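Local coordinates for protein insulinase family protease (Yersinia pestis, PDB 3GO9) that belongs to the M16 (insulinase) peptidase family and is predicted to act as a zinc-dependent protease that hydrolyses peptide bonds, at residues L376-F380 / P408-Q412; K372-L376 / R415-L419; R76-S81 / T148-A152; L90-W94 / D130-W134. All coordinates share one frame; numbering follows the deposited sequence. Where two conformers were deposited one is given.

Contact 1: residues L376-F380 / P408-Q412. With ZN (zinc ion), chain F.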
loop_
_atom_site.group_PDB
_atom_site.type_symbol
_atom_site.label_atom_id
_atom_site.label_comp_id
_atom_site.label_asym_id
_atom_site.label_seq_id
_atom_site.Cartn_x
_atom_site.Cartn_y
_atom_site.Cartn_z
ATOM N N LEU A 376 -19.047 -2.387 12.781
ATOM C CA LEU A 376 -18.520 -1.545 13.833
ATOM C C LEU A 376 -18.648 -2.196 15.200
ATOM O O LEU A 376 -17.772 -2.054 16.041
ATOM C CB LEU A 376 -19.216 -0.177 13.824
ATOM C CG LEU A 376 -18.746 0.826 14.869
ATOM C CD1 LEU A 376 -17.274 1.146 14.723
ATOM C CD2 LEU A 376 -19.607 2.089 14.750
ATOM N N SER A 377 -19.725 -2.940 15.423
ATOM C CA SER A 377 -19.926 -3.560 16.739
ATOM C C SER A 377 -18.821 -4.609 16.970
ATOM O O SER A 377 -18.474 -4.901 18.122
ATOM C CB SER A 377 -21.331 -4.165 16.859
ATOM O OG SER A 377 -21.473 -5.388 16.124
ATOM N N LYS A 378 -18.269 -5.105 15.872
ATOM C CA LYS A 378 -17.237 -6.164 15.865
ATOM C C LYS A 378 -15.799 -5.596 15.906
ATOM O O LYS A 378 -14.839 -6.371 15.942
ATOM C CB LYS A 378 -17.395 -7.058 14.618
ATOM C CG LYS A 378 -18.778 -7.767 14.445
ATOM C CD LYS A 378 -19.115 -8.815 15.490
ATOM C CE LYS A 378 -20.530 -9.494 15.239
ATOM N NZ LYS A 378 -20.753 -9.948 13.796
ATOM N N LEU A 379 -15.648 -4.266 15.899
ATOM C CA LEU A 379 -14.335 -3.599 15.887
ATOM C C LEU A 379 -13.271 -4.236 16.785
ATOM O O LEU A 379 -12.155 -4.559 16.332
ATOM C CB LEU A 379 -14.487 -2.113 16.285
ATOM C CG LEU A 379 -13.220 -1.259 16.207
ATOM C CD1 LEU A 379 -12.740 -1.207 14.761
ATOM C CD2 LEU A 379 -13.454 0.150 16.768
ATOM N N PHE A 380 -13.578 -4.392 18.072
ATOM C CA PHE A 380 -12.587 -4.877 18.996
ATOM C C PHE A 380 -12.397 -6.404 18.926
ATOM O O PHE A 380 -11.298 -6.888 19.239
ATOM C CB PHE A 380 -12.870 -4.413 20.410
ATOM C CG PHE A 380 -12.614 -2.937 20.602
ATOM C CD1 PHE A 380 -11.327 -2.439 20.593
ATOM C CD2 PHE A 380 -13.671 -2.035 20.719
ATOM C CE1 PHE A 380 -11.086 -1.058 20.748
ATOM C CE2 PHE A 380 -13.422 -0.654 20.885
ATOM C CZ PHE A 380 -12.139 -0.180 20.899
ATOM N N PRO A 408 -8.467 3.934 18.749
ATOM C CA PRO A 408 -9.624 3.120 18.375
ATOM C C PRO A 408 -10.904 3.541 19.093
ATOM O O PRO A 408 -11.982 3.429 18.501
ATOM C CB PRO A 408 -9.183 1.682 18.737
ATOM C CG PRO A 408 -7.967 1.844 19.626
ATOM C CD PRO A 408 -7.309 3.135 19.207
ATOM N N GLU A 409 -10.826 4.067 20.322
ATOM C CA GLU A 409 -12.031 4.550 20.956
ATOM C C GLU A 409 -12.575 5.773 20.223
ATOM O O GLU A 409 -13.810 5.922 20.135
ATOM C CB GLU A 409 -11.841 4.879 22.423
ATOM C CG GLU A 409 -11.609 3.661 23.266
ATOM C CD GLU A 409 -11.199 4.053 24.640
ATOM O OE1 GLU A 409 -10.089 4.615 24.768
ATOM O OE2 GLU A 409 -11.984 3.858 25.556
ATOM N N GLN A 410 -11.684 6.613 19.704
ATOM C CA GLN A 410 -12.175 7.783 18.941
ATOM C C GLN A 410 -12.791 7.323 17.634
ATOM O O GLN A 410 -13.863 7.794 17.259
ATOM C CB GLN A 410 -11.081 8.780 18.656
ATOM C CG GLN A 410 -11.648 10.091 18.042
ATOM C CD GLN A 410 -10.572 11.090 17.765
ATOM O OE1 GLN A 410 -9.584 10.745 17.143
ATOM N NE2 GLN A 410 -10.749 12.361 18.263
ATOM N N TYR A 411 -12.177 6.320 17.003
ATOM C CA TYR A 411 -12.690 5.767 15.798
ATOM C C TYR A 411 -14.105 5.278 16.066
ATOM O O TYR A 411 -15.031 5.576 15.340
ATOM C CB TYR A 411 -11.814 4.635 15.288
ATOM C CG TYR A 411 -12.368 3.958 14.069
ATOM C CD1 TYR A 411 -11.903 4.251 12.816
ATOM C CD2 TYR A 411 -13.379 3.006 14.193
ATOM C CE1 TYR A 411 -12.444 3.593 11.684
ATOM C CE2 TYR A 411 -13.920 2.378 13.086
ATOM C CZ TYR A 411 -13.460 2.690 11.845
ATOM O OH TYR A 411 -14.026 2.029 10.762
ATOM N N GLN A 412 -14.281 4.515 17.140
ATOM C CA GLN A 412 -15.587 3.924 17.395
ATOM C C GLN A 412 -16.680 5.007 17.545
ATOM O O GLN A 412 -17.784 4.901 16.991
ATOM C CB GLN A 412 -15.458 3.076 18.653
ATOM C CG GLN A 412 -16.682 2.342 19.032
ATOM C CD GLN A 412 -16.423 1.515 20.303
ATOM O OE1 GLN A 412 -16.819 0.362 20.395
ATOM N NE2 GLN A 412 -15.706 2.106 21.261
HETATM ZN ZN ZN F . -9.976 4.729 26.901
HETATM O O HOH W 1 -9.361 3.012 26.758
#
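The aromatic ring of Phe-380 and the side-chain amide of Gln-412 meet at the ring's edge, their planes 70° apart. Ring atom CE2 of Phe-380 lies 3.6 Å from OE1 of Gln-412, with NE2 equally near. Over one face of the same ring, displaced toward the rim, lies CD2 of Leu-379 in one of the two conformers modelled for that residue. Pro-408 approaches obliquely, its CB 3.9 Å from CE1 of Phe-380. The second ring, that of Tyr-411, receives CD1 of Leu-376 at its edge, 3.9 Å from CE2 of Tyr-411. In the same conformer, Leu-379 CD2 comes in at a slant and stops 3.8 Å from CD2 of Tyr-411. Gln-412 can serve the Phe-380 ring because its CG is anti to the backbone N (chi1 -177°) and the chain runs out straight beyond it. Tyr-411 is also packed edge-to-face with Trp-290, which fastens this start of helix 408-421 to helix 283-309. Glu-409 turns its CB away from 376-380 and holds a zinc ion unequally, with OE1 at 2.1 Å from the metal and OE2 at 2.6 Å. This is therefore a surface contact in which one methyl, CD2 of Leu-379 in that conformer, lies between the two rings, while Leu-376 meets the edge of Tyr-411 alone. Since OE1 and NE2 are equally near the rim, the amide gives no clear polar preference and cohesion is mainly dispersion; the zinc lies at the far end of Glu-409, apart from the apolar packing.

Contact 2: residues K372-L376 / R415-L419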
loop_
_atom_site.group_PDB
_atom_site.type_symbol
_atom_site.label_atom_id
_atom_site.label_comp_id
_atom_site.label_asym_id
_atom_site.label_seq_id
_atom_site.Cartn_x
_atom_site.Cartn_y
_atom_site.Cartn_z
ATOM N N LYS A 372 -23.229 -2.206 8.220
ATOM C CA LYS A 372 -22.056 -1.402 8.633
ATOM C C LYS A 372 -22.031 -1.231 10.147
ATOM O O LYS A 372 -20.979 -1.196 10.772
ATOM C CB LYS A 372 -22.082 -0.024 7.928
ATOM C CG LYS A 372 -21.987 -0.044 6.395
ATOM C CD LYS A 372 -20.905 -0.943 5.789
ATOM C CE LYS A 372 -19.527 -0.509 6.149
ATOM N NZ LYS A 372 -18.540 -1.428 5.519
ATOM N N ASN A 373 -23.209 -1.141 10.742
ATOM C CA ASN A 373 -23.327 -1.075 12.198
ATOM C C ASN A 373 -22.871 -2.383 12.846
ATOM O O ASN A 373 -22.200 -2.380 13.896
ATOM C CB ASN A 373 -24.766 -0.701 12.632
ATOM C CG ASN A 373 -24.967 0.838 12.744
ATOM O OD1 ASN A 373 -24.226 1.530 13.469
ATOM N ND2 ASN A 373 -25.961 1.360 12.032
ATOM N N ASP A 374 -23.179 -3.498 12.184
ATOM C CA ASP A 374 -22.692 -4.800 12.658
ATOM C C ASP A 374 -21.165 -4.856 12.673
ATOM O O ASP A 374 -20.546 -5.212 13.671
ATOM C CB ASP A 374 -23.236 -5.935 11.782
ATOM C CG ASP A 374 -22.876 -7.320 12.345
ATOM O OD1 ASP A 374 -23.251 -7.585 13.509
ATOM O OD2 ASP A 374 -22.225 -8.106 11.634
ATOM N N GLN A 375 -20.567 -4.467 11.563
ATOM C CA GLN A 375 -19.114 -4.430 11.453
ATOM C C GLN A 375 -18.469 -3.556 12.496
ATOM O O GLN A 375 -17.487 -3.941 13.090
ATOM C CB GLN A 375 -18.711 -3.970 10.086
ATOM C CG GLN A 375 -19.280 -4.847 8.974
ATOM C CD GLN A 375 -19.101 -4.215 7.607
ATOM O OE1 GLN A 375 -18.328 -3.265 7.441
ATOM N NE2 GLN A 375 -19.805 -4.750 6.616
ATOM N N LEU A 376 -19.047 -2.387 12.781
ATOM C CA LEU A 376 -18.520 -1.545 13.833
ATOM C C LEU A 376 -18.648 -2.196 15.200
ATOM O O LEU A 376 -17.772 -2.054 16.041
ATOM C CB LEU A 376 -19.216 -0.177 13.824
ATOM C CG LEU A 376 -18.746 0.826 14.869
ATOM C CD1 LEU A 376 -17.274 1.146 14.723
ATOM C CD2 LEU A 376 -19.607 2.089 14.750
ATOM N N ARG A 415 -17.105 6.966 14.058
ATOM C CA ARG A 415 -17.726 6.086 13.059
ATOM C C ARG A 415 -19.200 5.854 13.425
ATOM O O ARG A 415 -20.079 5.893 12.549
ATOM C CB ARG A 415 -16.999 4.727 13.010
ATOM C CG ARG A 415 -17.554 3.755 11.932
ATOM C CD ARG A 415 -17.204 4.177 10.593
ATOM N NE ARG A 415 -17.692 3.210 9.630
ATOM C CZ ARG A 415 -17.613 3.346 8.312
ATOM N NH1 ARG A 415 -17.091 4.423 7.742
ATOM N NH2 ARG A 415 -18.068 2.370 7.554
ATOM N N GLN A 416 -19.483 5.619 14.712
ATOM C CA GLN A 416 -20.892 5.520 15.142
ATOM C C GLN A 416 -21.667 6.779 14.764
ATOM O O GLN A 416 -22.809 6.722 14.322
ATOM C CB GLN A 416 -21.082 5.248 16.640
ATOM C CG GLN A 416 -22.525 4.874 17.016
ATOM C CD GLN A 416 -23.036 3.621 16.233
ATOM O OE1 GLN A 416 -22.646 2.491 16.541
ATOM N NE2 GLN A 416 -23.858 3.837 15.203
ATOM N N ALA A 417 -21.104 7.940 15.012
ATOM C CA ALA A 417 -21.827 9.163 14.728
ATOM C C ALA A 417 -22.035 9.325 13.231
ATOM O O ALA A 417 -23.121 9.775 12.800
ATOM C CB ALA A 417 -21.104 10.365 15.319
ATOM N N PHE A 418 -21.026 8.966 12.426
ATOM C CA PHE A 418 -21.174 8.960 10.967
ATOM C C PHE A 418 -22.363 8.039 10.536
ATOM O O PHE A 418 -23.254 8.457 9.784
ATOM C CB PHE A 418 -19.856 8.532 10.339
ATOM C CG PHE A 418 -19.957 8.215 8.902
ATOM C CD1 PHE A 418 -20.155 9.225 7.982
ATOM C CD2 PHE A 418 -19.939 6.913 8.475
ATOM C CE1 PHE A 418 -20.295 8.912 6.683
ATOM C CE2 PHE A 418 -20.133 6.618 7.169
ATOM C CZ PHE A 418 -20.324 7.630 6.297
ATOM N N LEU A 419 -22.344 6.793 10.994
ATOM C CA LEU A 419 -23.365 5.834 10.561
ATOM C C LEU A 419 -24.747 6.298 11.044
ATOM O O LEU A 419 -25.709 6.210 10.299
ATOM C CB LEU A 419 -23.061 4.416 11.048
ATOM C CG LEU A 419 -21.774 3.780 10.516
ATOM C CD1 LEU A 419 -21.536 2.363 11.120
ATOM C CD2 LEU A 419 -21.911 3.699 8.971
HETATM O O HOH W 2 -18.765 0.405 9.801
HETATM O O HOH W 3 -22.540 -0.338 15.881
#
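Arg-415 reaches along the groove between the two helices and meets Leu-376 with its first atoms and Lys-372 with its last. Its CB is 4.0 Å from CD1 of Leu-376, and CG comes within 3.8 Å of the same methyl. A bend at the second torsion (chi2 72°) then turns the chain toward the neighbouring helix's earlier turn. NE donates to a water, which in turn donates to the backbone O of Lys-372. The guanidinium has CD2 of Leu-419 over one face, near the rim, and at its edge NH2 lies 3.5 Å from CE of Lys-372; Trp-290 adds a cation-pi partner. At the other flank, NE2 of Gln-416 donates to OD1 of Asn-373 over 2.9 Å, a fairly straight bond (N-H...O 162°) between amides that lie nearly in one plane. Gln-416 NE2 has a second partner in Ser-420 OG, within its own helix. Between these polar flanks, CD2 of Leu-376 packs against CD1 of Leu-419 at 4.1 Å. The short helix segments run antiparallel with axes 10.6 Å apart. Lys-372 NZ, 4.3 Å from NH2 of Arg-415, is occupied by Gln-375 OE1 and a salt bridge to Glu-297, whose carboxylate probably makes the nearness of two cations tolerable. The contact thus works as an antiparallel helix-helix seam between helices 362-377 and 408-421: leucines supply the apolar middle, an amide pair closes one side, and a water-linked arginine closes the other, giving the buried carbonyl of Lys-372 a donor beyond its helical one.

Contact 3: residues R76-S81 / T148-A152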
loop_
_atom_site.group_PDB
_atom_site.type_symbol
_atom_site.label_atom_id
_atom_site.label_comp_id
_atom_site.label_asym_id
_atom_site.label_seq_id
_atom_site.Cartn_x
_atom_site.Cartn_y
_atom_site.Cartn_z
ATOM N N ARG A 76 20.713 -7.009 -1.450
ATOM C CA ARG A 76 21.191 -8.349 -1.736
ATOM C C ARG A 76 22.577 -8.581 -1.070
ATOM O O ARG A 76 22.916 -9.683 -0.616
ATOM C CB ARG A 76 21.282 -8.556 -3.246
ATOM C CG ARG A 76 21.362 -10.052 -3.572
ATOM C CD ARG A 76 21.516 -10.274 -5.056
ATOM N NE ARG A 76 20.366 -9.883 -5.869
ATOM C CZ ARG A 76 20.235 -10.267 -7.136
ATOM N NH1 ARG A 76 21.175 -11.023 -7.701
ATOM N NH2 ARG A 76 19.189 -9.877 -7.870
ATOM N N LEU A 77 23.379 -7.533 -1.000
ATOM C CA LEU A 77 24.682 -7.610 -0.323
ATOM C C LEU A 77 24.533 -8.045 1.168
ATOM O O LEU A 77 25.308 -8.883 1.637
ATOM C CB LEU A 77 25.464 -6.292 -0.465
ATOM C CG LEU A 77 25.691 -5.833 -1.864
ATOM C CD1 LEU A 77 26.478 -4.468 -1.820
ATOM C CD2 LEU A 77 26.439 -6.855 -2.754
ATOM N N ALA A 78 23.552 -7.459 1.839
ATOM C CA ALA A 78 23.241 -7.679 3.218
ATOM C C ALA A 78 22.873 -9.155 3.477
ATOM O O ALA A 78 23.009 -9.641 4.608
ATOM C CB ALA A 78 22.085 -6.721 3.712
ATOM N N LEU A 79 22.444 -9.871 2.426
ATOM C CA LEU A 79 22.164 -11.319 2.522
ATOM C C LEU A 79 23.371 -12.170 2.180
ATOM O O LEU A 79 23.391 -13.369 2.457
ATOM C CB LEU A 79 20.996 -11.718 1.606
ATOM C CG LEU A 79 19.698 -11.020 1.916
ATOM C CD1 LEU A 79 18.573 -11.204 0.805
ATOM C CD2 LEU A 79 19.126 -11.466 3.295
HETATM N N MSE A 80 24.384 -11.619 1.524
HETATM C CA MSE A 80 25.589 -12.377 1.234
HETATM C C MSE A 80 26.428 -12.465 2.480
HETATM O O MSE A 80 26.999 -13.509 2.780
HETATM C CB MSE A 80 26.410 -11.701 0.137
HETATM C CG MSE A 80 25.703 -11.472 -1.145
HETATM SE SE MSE A 80 25.149 -13.114 -2.052
HETATM C CE MSE A 80 23.502 -13.403 -1.319
ATOM N N SER A 81 26.557 -11.355 3.188
ATOM C CA SER A 81 27.418 -11.333 4.353
ATOM C C SER A 81 27.033 -10.167 5.218
ATOM O O SER A 81 26.571 -9.131 4.693
ATOM C CB SER A 81 28.886 -11.271 3.933
ATOM O OG SER A 81 29.338 -9.968 3.810
ATOM N N THR A 148 31.659 -9.317 -2.198
ATOM C CA THR A 148 30.224 -9.453 -1.960
ATOM C C THR A 148 29.409 -9.101 -3.207
ATOM O O THR A 148 28.355 -9.682 -3.472
ATOM C CB THR A 148 29.714 -8.595 -0.746
ATOM O OG1 THR A 148 29.909 -7.192 -0.963
ATOM C CG2 THR A 148 30.401 -8.995 0.557
ATOM N N VAL A 149 29.887 -8.109 -3.958
ATOM C CA VAL A 149 29.228 -7.715 -5.219
ATOM C C VAL A 149 29.270 -8.873 -6.232
ATOM O O VAL A 149 28.271 -9.250 -6.784
ATOM C CB VAL A 149 29.799 -6.398 -5.771
ATOM C CG1 VAL A 149 29.244 -6.126 -7.151
ATOM C CG2 VAL A 149 29.430 -5.223 -4.825
ATOM N N ASN A 150 30.427 -9.493 -6.416
ATOM C CA ASN A 150 30.545 -10.653 -7.286
ATOM C C ASN A 150 29.614 -11.766 -6.829
ATOM O O ASN A 150 28.871 -12.308 -7.628
ATOM C CB ASN A 150 32.011 -11.105 -7.307
ATOM C CG ASN A 150 32.286 -12.182 -8.332
ATOM O OD1 ASN A 150 31.897 -12.085 -9.500
ATOM N ND2 ASN A 150 33.017 -13.223 -7.894
ATOM N N ALA A 151 29.578 -12.039 -5.521
ATOM C CA ALA A 151 28.717 -13.094 -5.009
ATOM C C ALA A 151 27.240 -12.791 -5.276
ATOM O O ALA A 151 26.485 -13.655 -5.708
ATOM C CB ALA A 151 28.986 -13.309 -3.538
ATOM N N ALA A 152 26.838 -11.553 -5.038
ATOM C CA ALA A 152 25.468 -11.130 -5.254
ATOM C C ALA A 152 25.028 -11.269 -6.719
ATOM O O ALA A 152 23.885 -11.636 -7.015
ATOM C CB ALA A 152 25.287 -9.629 -4.744
#
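Two straight torsions and one bend carry Arg-76 to Ala-152: CG stands anti to the backbone N (chi1 -163°), the chain continues extended, and the turn at chi3 swings the guanidinium onto the end of the other helix. There NH1 donates to the backbone O of Ala-152 at 2.9 Å. The oxygen lies close to the guanidinium plane, at its edge, while the donor is tilted well out of the carbonyl plane. On the way, CD of Arg-76 passes 3.8 Å from CB of Ala-152. Leu-77 has its CG anti to its own carbonyl carbon, which sends CD2 into the hollow between successive turns. That methyl stands 3.5 Å from O of Thr-148 and 3.6 Å from CB of Ala-152, with CG2 of Val-149 at 4.0 Å. Met-80, present as selenomethionine, curls through two bends and lays SE beside the backbone, 3.8 Å from N of Ala-152. At the margin, OG of Ser-81 rests 3.6 Å from CG2 of Thr-148, whose own hydroxyl is engaged with Ala-143 and Ser-145. The small alanine at 152 lets Leu-77 and Arg-76 share its CB as the segments 76-80 and 148-152 cross at 102°. NH2 of Arg-76 also forms a salt bridge with Asp-158, which binds zinc together with His-72 and Ile-160. The guanidinium therefore joins a helix C-terminal carbonyl to a metal ligand: it would favour the negative end of that helix and, as a second-shell group, probably helps to hold the Asp-158 carboxylate in position.

Contact 4: residues L90-W94 / D130-W134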
loop_
_atom_site.group_PDB
_atom_site.type_symbol
_atom_site.label_atom_id
_atom_site.label_comp_id
_atom_site.label_asym_id
_atom_site.label_seq_id
_atom_site.Cartn_x
_atom_site.Cartn_y
_atom_site.Cartn_z
ATOM N N LEU A 90 24.229 -16.091 10.086
ATOM C CA LEU A 90 23.370 -15.344 9.127
ATOM C C LEU A 90 22.272 -16.219 8.569
ATOM O O LEU A 90 21.134 -15.810 8.496
ATOM C CB LEU A 90 24.199 -14.753 7.992
ATOM C CG LEU A 90 23.450 -13.937 6.951
ATOM C CD1 LEU A 90 22.842 -12.760 7.570
ATOM C CD2 LEU A 90 24.454 -13.519 5.834
ATOM N N GLN A 91 22.645 -17.440 8.216
ATOM C CA GLN A 91 21.691 -18.414 7.703
ATOM C C GLN A 91 20.667 -18.738 8.815
ATOM O O GLN A 91 19.459 -18.830 8.546
ATOM C CB GLN A 91 22.415 -19.684 7.248
ATOM C CG GLN A 91 21.476 -20.876 6.985
ATOM C CD GLN A 91 22.202 -22.109 6.456
ATOM O OE1 GLN A 91 22.812 -22.855 7.226
ATOM N NE2 GLN A 91 22.102 -22.345 5.127
ATOM N N SER A 92 21.137 -18.929 10.053
ATOM C CA SER A 92 20.238 -19.278 11.169
ATOM C C SER A 92 19.158 -18.171 11.363
ATOM O O SER A 92 17.976 -18.474 11.546
ATOM C CB SER A 92 21.012 -19.533 12.451
ATOM O OG SER A 92 20.140 -19.597 13.581
ATOM N N LEU A 93 19.567 -16.910 11.297
ATOM C CA LEU A 93 18.608 -15.824 11.440
ATOM C C LEU A 93 17.532 -15.919 10.382
ATOM O O LEU A 93 16.336 -15.841 10.698
ATOM C CB LEU A 93 19.269 -14.443 11.373
ATOM C CG LEU A 93 18.338 -13.266 11.254
ATOM C CD1 LEU A 93 17.438 -13.113 12.485
ATOM C CD2 LEU A 93 19.213 -11.972 11.074
ATOM N N TRP A 94 17.949 -16.026 9.115
ATOM C CA TRP A 94 17.004 -15.940 8.020
ATOM C C TRP A 94 16.108 -17.191 7.892
ATOM O O TRP A 94 14.981 -17.091 7.489
ATOM C CB TRP A 94 17.704 -15.559 6.734
ATOM C CG TRP A 94 17.988 -14.121 6.734
ATOM C CD1 TRP A 94 19.177 -13.495 6.933
ATOM C CD2 TRP A 94 17.013 -13.096 6.592
ATOM N NE1 TRP A 94 18.999 -12.127 6.911
ATOM C CE2 TRP A 94 17.674 -11.862 6.704
ATOM C CE3 TRP A 94 15.629 -13.106 6.390
ATOM C CZ2 TRP A 94 16.995 -10.636 6.589
ATOM C CZ3 TRP A 94 14.961 -11.890 6.273
ATOM C CH2 TRP A 94 15.631 -10.711 6.352
ATOM N N ASP A 130 19.689 -10.627 17.280
ATOM C CA ASP A 130 20.289 -10.903 15.964
ATOM C C ASP A 130 19.633 -10.045 14.905
ATOM O O ASP A 130 20.319 -9.496 14.020
ATOM C CB ASP A 130 20.190 -12.352 15.563
ATOM C CG ASP A 130 21.040 -13.268 16.436
ATOM O OD1 ASP A 130 21.923 -12.754 17.145
ATOM O OD2 ASP A 130 20.789 -14.507 16.382
ATOM N N ALA A 131 18.313 -9.940 14.956
ATOM C CA ALA A 131 17.604 -9.119 13.972
ATOM C C ALA A 131 18.066 -7.657 14.018
ATOM O O ALA A 131 18.313 -7.017 13.001
ATOM C CB ALA A 131 16.098 -9.193 14.156
ATOM N N LEU A 132 18.146 -7.111 15.217
ATOM C CA LEU A 132 18.606 -5.744 15.340
ATOM C C LEU A 132 20.046 -5.575 14.870
ATOM O O LEU A 132 20.399 -4.507 14.311
ATOM C CB LEU A 132 18.411 -5.229 16.776
ATOM C CG LEU A 132 16.969 -5.092 17.272
ATOM C CD1 LEU A 132 17.004 -4.544 18.708
ATOM C CD2 LEU A 132 16.124 -4.147 16.404
ATOM N N ALA A 133 20.877 -6.615 15.060
ATOM C CA ALA A 133 22.263 -6.581 14.643
ATOM C C ALA A 133 22.325 -6.608 13.105
ATOM O O ALA A 133 23.113 -5.844 12.503
ATOM C CB ALA A 133 22.969 -7.730 15.262
ATOM N N TRP A 134 21.487 -7.434 12.474
ATOM C CA TRP A 134 21.462 -7.519 11.027
ATOM C C TRP A 134 21.004 -6.170 10.462
ATOM O O TRP A 134 21.554 -5.648 9.506
ATOM C CB TRP A 134 20.559 -8.643 10.496
ATOM C CG TRP A 134 20.660 -8.811 9.016
ATOM C CD1 TRP A 134 21.654 -9.470 8.338
ATOM C CD2 TRP A 134 19.793 -8.249 8.004
ATOM N NE1 TRP A 134 21.428 -9.388 6.973
ATOM C CE2 TRP A 134 20.284 -8.666 6.760
ATOM C CE3 TRP A 134 18.642 -7.446 8.039
ATOM C CZ2 TRP A 134 19.683 -8.308 5.574
ATOM C CZ3 TRP A 134 18.006 -7.127 6.830
ATOM C CH2 TRP A 134 18.563 -7.551 5.617
HETATM O O HOH W 4 20.187 -17.605 15.096
#
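Trp-94 presents the NE1 and CZ2 edge of its indole to one face of Trp-134, a T-shaped pair with planes 83° apart. The five-membered rings have centroids 4.9 Å from each other, and CZ2 of Trp-94 comes within 3.6 Å of CH2 of Trp-134. Two leucines join this first shell. CD1 of Leu-90 lies 3.6 Å from CD1 of Trp-134, approaching the ring obliquely, and CD2 of Leu-93 is equally near CB of Trp-134. The other methyl of Leu-93 leans on the backbone N of Ala-131. Further out, NE1 of Trp-134 is bonded to the backbone O of Ala-78, which probably helps to set the indole's rotation. Leu-79 packs on both tryptophans from helix 70-80, and Leu-118 supports both from strand 114-120. A water bound to Ser-92 OG makes only a weak link to OD2 of Asp-130 at the margin. The two helix segments cross steeply (-113°), their axes 10.7 Å apart. Helices layered in this manner over a mixed beta-sheet, here with strand 114-120 beneath them, are characteristic of the alpha/beta domains from which M16 peptidases are built.

From the N terminus, helix 70-80 opens contact 3 and helix 87-95 opens contact 4. Helix 125-140 closes contact 4 first and helix 146-153 then closes contact 3, so contact 4 is nested inside the loop of contact 3. The two contacts touch through the end of helix 70-80 and tie together four helices of the M16 insulinase region. Much later, contacts 1 and 2 start from the same stretch and share Leu-376, contact 1 also taking in the start of helix 379-384; 408-412 closes contact 1 and 415-419 then closes contact 2, both on helix 408-421. The centres of contacts 1 and 3 lie about 46 Å apart, across the molecule.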